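PDB 3MEZ: mannose-specific lectin 3 chain 1 from Crocus vernus, which is the domain 1 chain of a heterotetrameric lectin that probably binds mannose and weakly agglutinates trypsin-treated rabbit erythrocytes. Local coordinates for residues L5-T13 with D51-L62; Q16-F24 with T90-T98. All coordinates share one frame; numbering follows the deposited sequence.

Overall arrangement
The chain is a worked example of three antiparallel sheets closed around a shared core, as in the β-prism of bulb lectins. From the N terminus, strand 4-6 lies beside strand 88-91 in one sheet; the chain then turns, and strand 10-11 enters a second. Contact 1 closes the loop between segments 5-13 and 51-62, bringing strand 53-56 back to strand 10-11. Residues 16-24 form a hairpin of the third sheet, and contact 2 brings it against the hairpin of residues 90-98, in the sheet of strand 4-6. The two closures cross, since their segments alternate along the chain. They also touch: Ile11 packs on Leu17, and Leu62 on Phe24, linking the sheets through the interior.

Contact 1 of 2, residues L5-T13 with D51-L62; sequences LLTGDVIHT and DCTLRLNNRGQL. Unlike the reference sequence in segment 5-13: His12 (reference Ser). Unlike the reference sequence in segment 51-62: Asp51 (reference Asn).
Thr7 OG1 is gripped twice: it donates to Asn57 O at 2.9 Å, coming from above the carbonyl plane, and accepts from the backbone N of Tyr87. Its chi1 of -70° sets the hydroxyl beside its own backbone N and turns CG2 towards the Asn57 carbonyl and Asn58 CB. This is a sheet-to-sheet passage in the β-prism fold of bulb lectins: a type II turn, Leu6 to Asp9, leads from strand 4-6 to strand 10-11, the edge partner of strand 53-56. Gly8 N of the turn donates to Leu56 O at 3.2 Å, and Leu56 CD1 touches both Leu5 O and Thr7 OG1, 3.7 Å from each. Farther along, Ile11 and Leu54 form an antiparallel hydrogen-bonded pair, Ile11 N to Leu54 O at 2.8 Å and Leu54 N to Ile11 O at 3.0 Å. Beyond it Thr13 OG1 donates to Cys52 O at 2.6 Å, next to the disulfide that joins Cys52 to Cys30. On the inner face Ile11 and Leu54 lie side by side, pointing the same way, their CD1 atoms 3.6 Å apart. Leu5 comes obliquely across Leu54 from the neighbouring sheet, and its CD1 rests 3.9 Å from Leu54 CD1.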
loop_
_atom_site.group_PDB
_atom_site.type_symbol
_atom_site.label_atom_id
_atom_site.label_comp_id
_atom_site.label_asym_id
_atom_site.label_seq_id
_atom_site.Cartn_x
_atom_site.Cartn_y
_atom_site.Cartn_z
ATOM N N LEU A 5 -7.405 -21.714 -2.935
ATOM C CA LEU A 5 -8.051 -23.029 -2.827
ATOM C C LEU A 5 -8.929 -23.046 -1.587
ATOM O O LEU A 5 -8.436 -22.952 -0.516
ATOM C CB LEU A 5 -7.029 -24.148 -2.728
ATOM C CG LEU A 5 -7.212 -25.593 -3.230
ATOM C CD1 LEU A 5 -6.783 -26.584 -2.262
ATOM C CD2 LEU A 5 -8.557 -25.892 -3.778
ATOM N N LEU A 6 -10.228 -23.161 -1.784
ATOM C CA LEU A 6 -11.192 -23.240 -0.721
ATOM C C LEU A 6 -11.572 -24.671 -0.275
ATOM O O LEU A 6 -11.492 -25.611 -1.034
ATOM C CB LEU A 6 -12.449 -22.501 -1.103
ATOM C CG LEU A 6 -12.353 -21.059 -1.557
ATOM C CD1 LEU A 6 -13.675 -20.556 -1.977
ATOM C CD2 LEU A 6 -11.803 -20.270 -0.460
ATOM N N THR A 7 -12.075 -24.755 0.949
ATOM C CA THR A 7 -12.477 -26.023 1.489
ATOM C C THR A 7 -13.502 -26.658 0.561
ATOM O O THR A 7 -14.416 -26.060 0.147
ATOM C CB THR A 7 -13.102 -25.866 2.914
ATOM O OG1 THR A 7 -12.113 -25.507 3.860
ATOM C CG2 THR A 7 -13.849 -27.119 3.364
ATOM N N GLY A 8 -13.275 -27.902 0.257
ATOM C CA GLY A 8 -14.171 -28.665 -0.552
ATOM C C GLY A 8 -13.864 -28.575 -2.022
ATOM O O GLY A 8 -14.381 -29.333 -2.781
ATOM N N ASP A 9 -13.015 -27.650 -2.426
ATOM C CA ASP A 9 -12.456 -27.654 -3.767
ATOM C C ASP A 9 -11.270 -28.627 -3.975
ATOM O O ASP A 9 -10.694 -29.087 -3.051
ATOM C CB ASP A 9 -12.164 -26.242 -4.255
ATOM C CG ASP A 9 -13.424 -25.418 -4.366
ATOM O OD1 ASP A 9 -13.397 -24.236 -4.588
ATOM O OD2 ASP A 9 -14.491 -25.968 -4.210
ATOM N N VAL A 10 -10.912 -28.904 -5.207
ATOM C CA VAL A 10 -9.830 -29.821 -5.462
ATOM C C VAL A 10 -8.770 -29.321 -6.456
ATOM O O VAL A 10 -9.093 -28.668 -7.370
ATOM C CB VAL A 10 -10.420 -31.180 -5.943
ATOM C CG1 VAL A 10 -9.380 -32.139 -6.274
ATOM C CG2 VAL A 10 -11.321 -31.760 -4.885
ATOM N N ILE A 11 -7.503 -29.639 -6.266
ATOM C CA ILE A 11 -6.514 -29.457 -7.325
ATOM C C ILE A 11 -6.260 -30.819 -7.935
ATOM O O ILE A 11 -5.816 -31.697 -7.294
ATOM C CB ILE A 11 -5.190 -28.868 -6.837
ATOM C CG1 ILE A 11 -5.391 -27.482 -6.295
ATOM C CG2 ILE A 11 -4.156 -28.786 -7.933
ATOM C CD1 ILE A 11 -4.251 -27.026 -5.546
ATOM N N HIS A 12 -6.551 -30.944 -9.209
ATOM C CA HIS A 12 -6.373 -32.176 -9.948
ATOM C C HIS A 12 -4.955 -32.484 -10.359
ATOM O O HIS A 12 -4.075 -31.711 -10.200
ATOM C CB HIS A 12 -7.287 -32.170 -11.142
ATOM C CG HIS A 12 -8.560 -31.488 -10.859
ATOM N ND1 HIS A 12 -9.559 -32.090 -10.146
ATOM C CD2 HIS A 12 -8.952 -30.214 -11.065
ATOM C CE1 HIS A 12 -10.543 -31.231 -9.969
ATOM N NE2 HIS A 12 -10.200 -30.082 -10.520
ATOM N N THR A 13 -4.757 -33.658 -10.886
ATOM C CA THR A 13 -3.435 -34.070 -11.244
ATOM C C THR A 13 -2.875 -33.124 -12.306
ATOM O O THR A 13 -3.539 -32.734 -13.230
ATOM C CB THR A 13 -3.423 -35.524 -11.723
ATOM O OG1 THR A 13 -4.126 -36.331 -10.787
ATOM C CG2 THR A 13 -2.041 -36.025 -11.903
ATOM N N ASP A 51 -2.764 -40.824 -10.108
ATOM C CA ASP A 51 -3.818 -39.891 -10.425
ATOM C C ASP A 51 -4.181 -39.072 -9.187
ATOM O O ASP A 51 -5.293 -38.843 -8.918
ATOM C CB ASP A 51 -5.029 -40.584 -11.008
ATOM C CG ASP A 51 -4.801 -41.037 -12.450
ATOM O OD1 ASP A 51 -4.029 -40.409 -13.158
ATOM O OD2 ASP A 51 -5.373 -42.033 -12.860
ATOM N N CYS A 52 -3.173 -38.668 -8.453
ATOM C CA CYS A 52 -3.376 -37.983 -7.204
ATOM C C CYS A 52 -3.977 -36.575 -7.320
ATOM O O CYS A 52 -3.724 -35.863 -8.262
ATOM C CB CYS A 52 -2.086 -37.953 -6.395
ATOM S SG CYS A 52 -1.318 -39.498 -5.971
ATOM N N THR A 53 -4.736 -36.224 -6.293
ATOM C CA THR A 53 -5.400 -34.967 -6.162
ATOM C C THR A 53 -5.281 -34.401 -4.752
ATOM O O THR A 53 -5.073 -35.098 -3.817
ATOM C CB THR A 53 -6.880 -35.071 -6.495
ATOM O OG1 THR A 53 -7.526 -35.791 -5.470
ATOM C CG2 THR A 53 -7.121 -35.753 -7.820
ATOM N N LEU A 54 -5.447 -33.104 -4.669
ATOM C CA LEU A 54 -5.252 -32.327 -3.475
ATOM C C LEU A 54 -6.524 -31.624 -3.057
ATOM O O LEU A 54 -7.064 -30.896 -3.805
ATOM C CB LEU A 54 -4.215 -31.243 -3.795
ATOM C CG LEU A 54 -3.409 -30.494 -2.762
ATOM C CD1 LEU A 54 -3.862 -29.120 -2.661
ATOM C CD2 LEU A 54 -3.385 -31.114 -1.413
ATOM N N ARG A 55 -6.921 -31.812 -1.820
ATOM C CA ARG A 55 -8.104 -31.225 -1.240
ATOM C C ARG A 55 -7.766 -30.433 0.043
ATOM O O ARG A 55 -6.864 -30.770 0.698
ATOM C CB ARG A 55 -9.068 -32.356 -0.912
ATOM C CG ARG A 55 -10.266 -31.975 -0.207
ATOM C CD ARG A 55 -11.231 -33.144 -0.031
ATOM N NE ARG A 55 -11.386 -33.489 1.364
ATOM C CZ ARG A 55 -11.892 -34.622 1.847
ATOM N NH1 ARG A 55 -11.950 -34.785 3.147
ATOM N NH2 ARG A 55 -12.329 -35.586 1.053
ATOM N N LEU A 56 -8.509 -29.382 0.339
ATOM C CA LEU A 56 -8.431 -28.682 1.598
ATOM C C LEU A 56 -9.672 -29.057 2.358
ATOM O O LEU A 56 -10.757 -28.828 1.916
ATOM C CB LEU A 56 -8.460 -27.186 1.376
ATOM C CG LEU A 56 -7.800 -26.120 2.223
ATOM C CD1 LEU A 56 -8.719 -25.022 2.578
ATOM C CD2 LEU A 56 -7.053 -26.613 3.352
ATOM N N ASN A 57 -9.489 -29.614 3.527
ATOM C CA ASN A 57 -10.626 -30.030 4.319
ATOM C C ASN A 57 -11.253 -28.943 5.204
ATOM O O ASN A 57 -10.914 -27.816 5.113
ATOM C CB ASN A 57 -10.388 -31.353 5.056
ATOM C CG ASN A 57 -9.468 -31.235 6.215
ATOM O OD1 ASN A 57 -9.251 -30.190 6.729
ATOM N ND2 ASN A 57 -8.938 -32.349 6.642
ATOM N N ASN A 58 -12.197 -29.351 6.038
ATOM C CA ASN A 58 -12.964 -28.468 6.876
ATOM C C ASN A 58 -12.301 -28.231 8.242
ATOM O O ASN A 58 -12.866 -27.669 9.126
ATOM C CB ASN A 58 -14.400 -28.924 6.971
ATOM C CG ASN A 58 -14.545 -30.194 7.714
ATOM O OD1 ASN A 58 -13.599 -30.849 7.990
ATOM N ND2 ASN A 58 -15.753 -30.526 8.062
ATOM N N ARG A 59 -11.086 -28.703 8.375
ATOM C CA ARG A 59 -10.232 -28.355 9.467
ATOM C C ARG A 59 -8.984 -27.548 9.067
ATOM O O ARG A 59 -8.160 -27.319 9.862
ATOM C CB ARG A 59 -9.837 -29.581 10.263
ATOM C CG ARG A 59 -10.951 -30.525 10.578
ATOM C CD ARG A 59 -11.615 -30.267 11.918
ATOM N NE ARG A 59 -10.759 -30.016 13.060
ATOM C CZ ARG A 59 -10.209 -30.928 13.852
ATOM N NH1 ARG A 59 -10.378 -32.222 13.641
ATOM N NH2 ARG A 59 -9.483 -30.533 14.869
ATOM N N GLY A 60 -8.881 -27.107 7.839
ATOM C CA GLY A 60 -7.698 -26.408 7.417
ATOM C C GLY A 60 -6.489 -27.226 7.014
ATOM O O GLY A 60 -5.479 -26.674 6.772
ATOM N N GLN A 61 -6.632 -28.532 6.909
ATOM C CA GLN A 61 -5.578 -29.417 6.472
ATOM C C GLN A 61 -5.691 -29.739 4.972
ATOM O O GLN A 61 -6.742 -29.845 4.438
ATOM C CB GLN A 61 -5.597 -30.769 7.190
ATOM C CG GLN A 61 -5.506 -30.810 8.708
ATOM C CD GLN A 61 -5.937 -32.141 9.252
ATOM O OE1 GLN A 61 -7.064 -32.528 9.097
ATOM N NE2 GLN A 61 -5.038 -32.830 9.867
ATOM N N LEU A 62 -4.563 -29.886 4.318
ATOM C CA LEU A 62 -4.517 -30.389 2.961
ATOM C C LEU A 62 -4.525 -31.895 3.020
ATOM O O LEU A 62 -3.927 -32.430 3.874
ATOM C CB LEU A 62 -3.263 -29.905 2.227
ATOM C CG LEU A 62 -3.162 -28.435 1.872
ATOM C CD1 LEU A 62 -1.854 -28.175 1.296
ATOM C CD2 LEU A 62 -4.232 -28.092 0.936
#

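Contact 2 of 2, residues Q16-F24 with T90-T98; sequences QLSYESAAF and TLGPDQHVT. Unlike the reference sequence in segment 90-98: Thr90 (reference Val).
Leu91 packs against one face of the hairpin 16-24, and most of the contact is apolar packing around its two methyl groups. CD1 meets Ala22 CB at 4.0 Å, while CD2 lies against both strands, 3.9 Å from Leu17 CB and 3.6 Å from Ser18 CA, and also near Ala22 O. With CG anti to the backbone N (chi1 172°), the leucine is laid against the hairpin with CD2 over the seam of its strands. Nearer the turns, Ala22 CB also touches Gln95 CB. Tyr19 CB lies 3.5 Å from Leu91 O; its ring stands obliquely to the Leu91-Pro93 backbone, CE2 approaching Pro93 CB at 4.3 Å. A second kind of contact lies deeper: Val97 CG2 sits over one face of the Phe24 ring, 4.0 Å from its centroid, in a CH-pi interaction. Water supplies the third kind. One molecule bridges Tyr19 O and Gly92 O, in plane at the edge of the Tyr19 ring; another joins Glu20 OE1, at 2.6 Å, to Pro93 O. Between these two segments the direct bonds are internal to each hairpin, at the type II' turn of Tyr19 to Ala22 and the type I turn of Gly92 to Gln95, with, just after it, Asp94 OD1 accepting from His96 N in an Asx turn. Val5 of the chain of Mannose-specific lectin 3 chain 2 packs on both Tyr19 and Pro93, and Thr98 continues the sheet into that chain. The hairpins thus meet through apolar surfaces, two waters bridging carbonyl and carboxylate oxygens that cannot donate to each other, while Gln95 ties directly to Asn36 and Glu37 in the loop after strand 32-35.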
loop_
_atom_site.group_PDB
_atom_site.type_symbol
_atom_site.label_atom_id
_atom_site.label_comp_id
_atom_site.label_asym_id
_atom_site.label_seq_id
_atom_site.Cartn_x
_atom_site.Cartn_y
_atom_site.Cartn_z
ATOM N N GLN A 16 -2.199 -26.708 -10.616
ATOM C CA GLN A 16 -1.497 -25.952 -9.605
ATOM C C GLN A 16 -2.167 -24.650 -9.236
ATOM O O GLN A 16 -2.904 -24.124 -10.007
ATOM C CB GLN A 16 -0.087 -25.669 -10.077
ATOM C CG GLN A 16 -0.012 -24.813 -11.287
ATOM C CD GLN A 16 1.158 -25.116 -12.157
ATOM O OE1 GLN A 16 2.041 -24.313 -12.316
ATOM N NE2 GLN A 16 1.146 -26.249 -12.747
ATOM N N LEU A 17 -1.881 -24.175 -8.030
ATOM C CA LEU A 17 -1.964 -22.780 -7.658
ATOM C C LEU A 17 -0.762 -22.022 -8.223
ATOM O O LEU A 17 0.287 -22.564 -8.350
ATOM C CB LEU A 17 -2.016 -22.590 -6.161
ATOM C CG LEU A 17 -3.109 -23.242 -5.357
ATOM C CD1 LEU A 17 -3.010 -22.825 -3.887
ATOM C CD2 LEU A 17 -4.461 -22.965 -5.976
ATOM N N SER A 18 -0.957 -20.784 -8.583
ATOM C CA SER A 18 0.103 -19.956 -9.082
ATOM C C SER A 18 -0.086 -18.500 -8.679
ATOM O O SER A 18 -1.163 -18.017 -8.600
ATOM C CB SER A 18 0.183 -20.094 -10.600
ATOM O OG SER A 18 -0.949 -19.629 -11.257
ATOM N N TYR A 19 0.982 -17.831 -8.347
ATOM C CA TYR A 19 0.963 -16.398 -8.178
ATOM C C TYR A 19 2.339 -15.856 -8.531
ATOM O O TYR A 19 3.296 -16.219 -7.921
ATOM C CB TYR A 19 0.511 -15.957 -6.778
ATOM C CG TYR A 19 0.277 -14.488 -6.723
ATOM C CD1 TYR A 19 -0.793 -13.940 -7.353
ATOM C CD2 TYR A 19 1.165 -13.654 -6.121
ATOM C CE1 TYR A 19 -0.995 -12.651 -7.353
ATOM C CE2 TYR A 19 0.974 -12.337 -6.115
ATOM C CZ TYR A 19 -0.115 -11.837 -6.743
ATOM O OH TYR A 19 -0.336 -10.538 -6.767
ATOM N N GLU A 20 2.399 -15.029 -9.551
ATOM C CA GLU A 20 3.650 -14.491 -9.992
ATOM C C GLU A 20 4.663 -15.598 -10.283
ATOM O O GLU A 20 4.424 -16.410 -11.093
ATOM C CB GLU A 20 4.139 -13.403 -9.079
ATOM C CG GLU A 20 3.247 -12.277 -9.112
ATOM C CD GLU A 20 3.687 -11.158 -8.221
ATOM O OE1 GLU A 20 4.442 -11.386 -7.290
ATOM O OE2 GLU A 20 3.227 -10.050 -8.440
ATOM N N SER A 21 5.792 -15.626 -9.629
ATOM C CA SER A 21 6.749 -16.669 -9.959
ATOM C C SER A 21 6.663 -17.937 -9.072
ATOM O O SER A 21 7.560 -18.760 -9.081
ATOM C CB SER A 21 8.176 -16.126 -10.042
ATOM O OG SER A 21 8.744 -15.970 -8.787
ATOM N N ALA A 22 5.600 -18.066 -8.317
ATOM C CA ALA A 22 5.398 -19.194 -7.456
ATOM C C ALA A 22 4.346 -20.125 -8.040
ATOM O O ALA A 22 3.406 -19.671 -8.603
ATOM C CB ALA A 22 4.983 -18.727 -6.158
ATOM N N ALA A 23 4.558 -21.432 -7.878
ATOM C CA ALA A 23 3.609 -22.498 -8.203
ATOM C C ALA A 23 3.503 -23.566 -7.099
ATOM O O ALA A 23 4.514 -23.936 -6.577
ATOM C CB ALA A 23 4.006 -23.168 -9.450
ATOM N N PHE A 24 2.305 -24.049 -6.810
ATOM C CA PHE A 24 2.076 -25.138 -5.850
ATOM C C PHE A 24 1.387 -26.235 -6.610
ATOM O O PHE A 24 0.227 -26.172 -6.880
ATOM C CB PHE A 24 1.216 -24.629 -4.687
ATOM C CG PHE A 24 1.100 -25.547 -3.460
ATOM C CD1 PHE A 24 -0.124 -25.804 -2.922
ATOM C CD2 PHE A 24 2.183 -26.046 -2.797
ATOM C CE1 PHE A 24 -0.260 -26.571 -1.821
ATOM C CE2 PHE A 24 2.032 -26.824 -1.697
ATOM C CZ PHE A 24 0.831 -27.083 -1.217
ATOM N N THR A 90 -4.197 -19.691 0.460
ATOM C CA THR A 90 -3.789 -18.630 -0.421
ATOM C C THR A 90 -2.306 -18.740 -0.712
ATOM O O THR A 90 -1.532 -18.777 0.191
ATOM C CB THR A 90 -4.042 -17.226 0.189
ATOM O OG1 THR A 90 -5.388 -17.087 0.614
ATOM C CG2 THR A 90 -3.708 -16.093 -0.805
ATOM N N LEU A 91 -1.945 -18.743 -1.978
ATOM C CA LEU A 91 -0.580 -18.645 -2.407
ATOM C C LEU A 91 -0.311 -17.159 -2.625
ATOM O O LEU A 91 -0.740 -16.577 -3.570
ATOM C CB LEU A 91 -0.341 -19.432 -3.681
ATOM C CG LEU A 91 0.982 -19.317 -4.409
ATOM C CD1 LEU A 91 2.087 -19.556 -3.485
ATOM C CD2 LEU A 91 1.077 -20.225 -5.611
ATOM N N GLY A 92 0.360 -16.580 -1.659
ATOM C CA GLY A 92 0.556 -15.149 -1.542
ATOM C C GLY A 92 1.760 -14.509 -2.202
ATOM O O GLY A 92 2.572 -15.175 -2.746
ATOM N N PRO A 93 1.872 -13.196 -2.058
ATOM C CA PRO A 93 2.995 -12.430 -2.596
ATOM C C PRO A 93 4.315 -12.786 -1.941
ATOM O O PRO A 93 5.339 -12.502 -2.468
ATOM C CB PRO A 93 2.622 -10.978 -2.351
ATOM C CG PRO A 93 1.454 -10.976 -1.630
ATOM C CD PRO A 93 0.851 -12.313 -1.519
ATOM N N ASP A 94 4.235 -13.464 -0.812
ATOM C CA ASP A 94 5.381 -14.042 -0.124
ATOM C C ASP A 94 5.919 -15.312 -0.749
ATOM O O ASP A 94 6.901 -15.818 -0.328
ATOM C CB ASP A 94 5.149 -14.218 1.380
ATOM C CG ASP A 94 4.000 -15.151 1.708
ATOM O OD1 ASP A 94 3.348 -15.635 0.809
ATOM O OD2 ASP A 94 3.755 -15.361 2.870
ATOM N N GLN A 95 5.231 -15.794 -1.755
ATOM C CA GLN A 95 5.536 -17.027 -2.457
ATOM C C GLN A 95 5.373 -18.271 -1.583
ATOM O O GLN A 95 6.032 -19.230 -1.761
ATOM C CB GLN A 95 6.930 -16.981 -3.056
ATOM C CG GLN A 95 7.216 -15.865 -4.013
ATOM C CD GLN A 95 8.679 -15.797 -4.414
ATOM O OE1 GLN A 95 9.336 -16.777 -4.504
ATOM N NE2 GLN A 95 9.177 -14.621 -4.587
ATOM N N HIS A 96 4.467 -18.192 -0.644
ATOM C CA HIS A 96 4.144 -19.293 0.238
ATOM C C HIS A 96 2.652 -19.548 0.293
ATOM O O HIS A 96 1.906 -18.699 -0.003
ATOM C CB HIS A 96 4.716 -19.050 1.632
ATOM C CG HIS A 96 6.107 -19.544 1.775
ATOM N ND1 HIS A 96 7.178 -18.699 1.848
ATOM C CD2 HIS A 96 6.609 -20.790 1.771
ATOM C CE1 HIS A 96 8.282 -19.402 1.917
ATOM N NE2 HIS A 96 7.962 -20.678 1.865
ATOM N N VAL A 97 2.262 -20.739 0.698
ATOM C CA VAL A 97 0.879 -21.054 0.860
ATOM C C VAL A 97 0.565 -21.054 2.343
ATOM O O VAL A 97 1.134 -21.784 3.088
ATOM C CB VAL A 97 0.518 -22.437 0.286
ATOM C CG1 VAL A 97 -0.929 -22.745 0.499
ATOM C CG2 VAL A 97 0.862 -22.522 -1.155
ATOM N N THR A 98 -0.375 -20.228 2.721
ATOM C CA THR A 98 -0.856 -20.093 4.075
ATOM C C THR A 98 -2.360 -20.412 4.121
ATOM O O THR A 98 -3.094 -20.022 3.268
ATOM C CB THR A 98 -0.653 -18.683 4.639
ATOM O OG1 THR A 98 0.700 -18.297 4.559
ATOM C CG2 THR A 98 -1.063 -18.634 6.017
HETATM O O HOH W 1 4.044 -15.338 -5.263
HETATM O O HOH W 2 5.460 -13.058 -5.569
#